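Local coordinates for putative cell adhesion protein (Bacteroides eggerthii, PDB 4GPV) that is probably a fimbrial subunit of the FimA type that builds pili on the cell surface and takes part in adhesion, at residues L185-K191 with Q204-G210. Numbering follows the deposited sequence.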
# COMPACT_ATOMS: atom_id res chain seq x y z
N LEU A 185 -5.27 2.43 -10.95
CA LEU A 185 -3.92 2.43 -10.46
C LEU A 185 -3.15 1.54 -11.38
O LEU A 185 -3.50 0.38 -11.55
CB LEU A 185 -3.80 1.99 -8.98
CG LEU A 185 -2.44 2.32 -8.32
CD1 LEU A 185 -2.23 3.88 -8.21
CD2 LEU A 185 -2.35 1.68 -6.92
N LEU A 186 -2.08 2.07 -11.96
CA LEU A 186 -1.26 1.29 -12.88
C LEU A 186 0.04 0.97 -12.21
O LEU A 186 0.64 1.85 -11.57
CB LEU A 186 -1.03 2.05 -14.22
CG LEU A 186 -2.25 2.72 -14.88
CD1 LEU A 186 -1.83 3.45 -16.21
CD2 LEU A 186 -3.38 1.70 -15.14
N PHE A 187 0.50 -0.30 -12.33
CA PHE A 187 1.80 -0.72 -11.81
C PHE A 187 1.91 -0.51 -10.32
O PHE A 187 2.87 0.08 -9.83
CB PHE A 187 2.97 -0.02 -12.54
CG PHE A 187 2.79 -0.13 -14.03
CD1 PHE A 187 2.74 -1.37 -14.65
CD2 PHE A 187 2.55 1.01 -14.80
CE1 PHE A 187 2.47 -1.48 -16.02
CE2 PHE A 187 2.28 0.90 -16.16
CZ PHE A 187 2.24 -0.34 -16.76
N ALA A 188 0.96 -1.09 -9.60
CA ALA A 188 1.03 -1.21 -8.14
C ALA A 188 2.10 -2.25 -7.83
O ALA A 188 2.05 -3.33 -8.42
CB ALA A 188 -0.32 -1.70 -7.61
N GLY A 189 3.04 -1.97 -6.92
CA GLY A 189 4.07 -2.95 -6.57
C GLY A 189 3.45 -4.22 -6.02
O GLY A 189 2.56 -4.16 -5.15
N LYS A 190 3.88 -5.40 -6.52
CA LYS A 190 3.29 -6.66 -6.08
C LYS A 190 3.73 -7.11 -4.66
O LYS A 190 2.89 -7.60 -3.92
CB LYS A 190 3.68 -7.79 -7.07
CG LYS A 190 3.36 -9.22 -6.57
CD LYS A 190 3.50 -10.26 -7.66
CE LYS A 190 3.09 -11.63 -7.18
NZ LYS A 190 2.72 -12.51 -8.32
N LYS A 191 5.01 -6.89 -4.32
CA LYS A 191 5.62 -7.42 -3.10
C LYS A 191 5.53 -6.52 -1.90
O LYS A 191 5.93 -5.37 -1.95
CB LYS A 191 7.11 -7.73 -3.33
CG LYS A 191 7.37 -9.04 -4.03
CD LYS A 191 8.82 -9.49 -3.81
CE LYS A 191 9.13 -10.78 -4.53
NZ LYS A 191 10.43 -11.35 -4.09
N GLN A 204 10.70 -3.20 -6.68
CA GLN A 204 9.70 -4.06 -7.32
C GLN A 204 10.15 -4.45 -8.69
O GLN A 204 10.72 -3.62 -9.39
CB GLN A 204 8.35 -3.30 -7.45
CG GLN A 204 7.76 -2.84 -6.10
CD GLN A 204 7.12 -3.93 -5.26
OE1 GLN A 204 7.03 -5.11 -5.64
NE2 GLN A 204 6.70 -3.58 -4.08
N ASN A 205 9.83 -5.68 -9.11
CA ASN A 205 10.08 -6.11 -10.48
C ASN A 205 8.84 -6.84 -11.02
O ASN A 205 8.85 -7.31 -12.15
CB ASN A 205 11.38 -6.94 -10.60
CG ASN A 205 11.43 -8.25 -9.86
OD1 ASN A 205 10.48 -8.69 -9.20
ND2 ASN A 205 12.56 -8.92 -9.99
N GLU A 206 7.77 -6.91 -10.20
CA GLU A 206 6.46 -7.46 -10.52
C GLU A 206 5.38 -6.50 -10.05
O GLU A 206 5.53 -5.85 -9.02
CB GLU A 206 6.23 -8.85 -9.92
CG GLU A 206 7.05 -9.94 -10.56
CD GLU A 206 6.74 -11.29 -9.93
OE1 GLU A 206 7.07 -11.48 -8.73
OE2 GLU A 206 6.09 -12.12 -10.60
N PHE A 207 4.31 -6.40 -10.82
CA PHE A 207 3.28 -5.41 -10.57
C PHE A 207 1.88 -5.92 -10.86
O PHE A 207 1.71 -6.81 -11.68
CB PHE A 207 3.50 -4.21 -11.55
CG PHE A 207 4.89 -3.61 -11.49
CD1 PHE A 207 5.21 -2.68 -10.52
CD2 PHE A 207 5.92 -4.13 -12.28
CE1 PHE A 207 6.52 -2.21 -10.39
CE2 PHE A 207 7.23 -3.67 -12.13
CZ PHE A 207 7.51 -2.69 -11.21
N TYR A 208 0.90 -5.21 -10.33
CA TYR A 208 -0.49 -5.38 -10.73
C TYR A 208 -0.90 -4.10 -11.47
O TYR A 208 -0.37 -3.03 -11.17
CB TYR A 208 -1.41 -5.61 -9.54
CG TYR A 208 -1.12 -6.89 -8.79
CD1 TYR A 208 -1.60 -8.11 -9.26
CD2 TYR A 208 -0.41 -6.87 -7.60
CE1 TYR A 208 -1.36 -9.29 -8.55
CE2 TYR A 208 -0.12 -8.04 -6.91
CZ TYR A 208 -0.60 -9.25 -7.39
OH TYR A 208 -0.38 -10.37 -6.63
N THR A 209 -1.89 -4.17 -12.37
CA THR A 209 -2.33 -2.96 -13.04
C THR A 209 -3.87 -3.01 -13.25
O THR A 209 -4.45 -4.08 -13.48
CB THR A 209 -1.51 -2.72 -14.35
OG1 THR A 209 -1.63 -1.36 -14.70
CG2 THR A 209 -1.98 -3.58 -15.52
N GLY A 210 -4.51 -1.87 -13.09
CA GLY A 210 -5.97 -1.79 -13.23
C GLY A 210 -6.48 -1.72 -14.65
O GLY A 210 -7.67 -1.95 -14.90
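Lys190 runs its extended aliphatic chain obliquely past the CE2 and OH side of Tyr208, with CG 3.7 Å from CE2 of Tyr208 and CE beside the hydroxyl. Its CG stands anti to the backbone N (chi1 168°), which carries the chain out alongside Glu206, both pointing the same way. A long lysine suits this partly exposed place: its methylenes pack against the tyrosine and Glu206 CB, while NZ ends 4.1 Å from Glu206 OE2, beyond a salt bridge but near enough for the charges probably to attract.

Further along, Gln204 reads the backbone of Lys191 with both ends of its amide. OE1 accepts from Lys191 N at 3.0 Å, and NE2 donates to Lys191 O, lying in that carbonyl's plane on a lone pair; NE2 also donates a hydrogen bond to Gly253 O. The bend at chi2 (-76°) folds the amide over Gly189, whose CA lies 3.5 Å from Gln204 CD, where a side chain on Gly189 would run into NE2. A leucine in place of Gln204 would probably leave Lys191 N and O and Gly253 O without these partners, and the end of strand 176-193 less firmly held here.

The two segments pair antiparallel, Ala188 and Tyr208 exchanging two backbone hydrogen bonds, in the C-terminal domain of this FimA-like protein. A G1 beta bulge interrupts the pairing: Phe187, with positive phi (60°), and Ala188 both sit opposite Tyr208. Across the bulge, Thr209 OG1 takes a weak bond from Phe187 N and stands over the centre of the Phe187 ring, 3.2 Å from Leu186 CA. Threonine suits the spot, its small hydroxyl fitting close to Leu186 CA and offering Phe187 N a weak acceptor at the bulge. The Phe207 ring turns its CD1 toward Phe187 CB, 4.0 Å away, and Val222 of the neighbouring strand 222-224 packs on both Phe187 and Thr209.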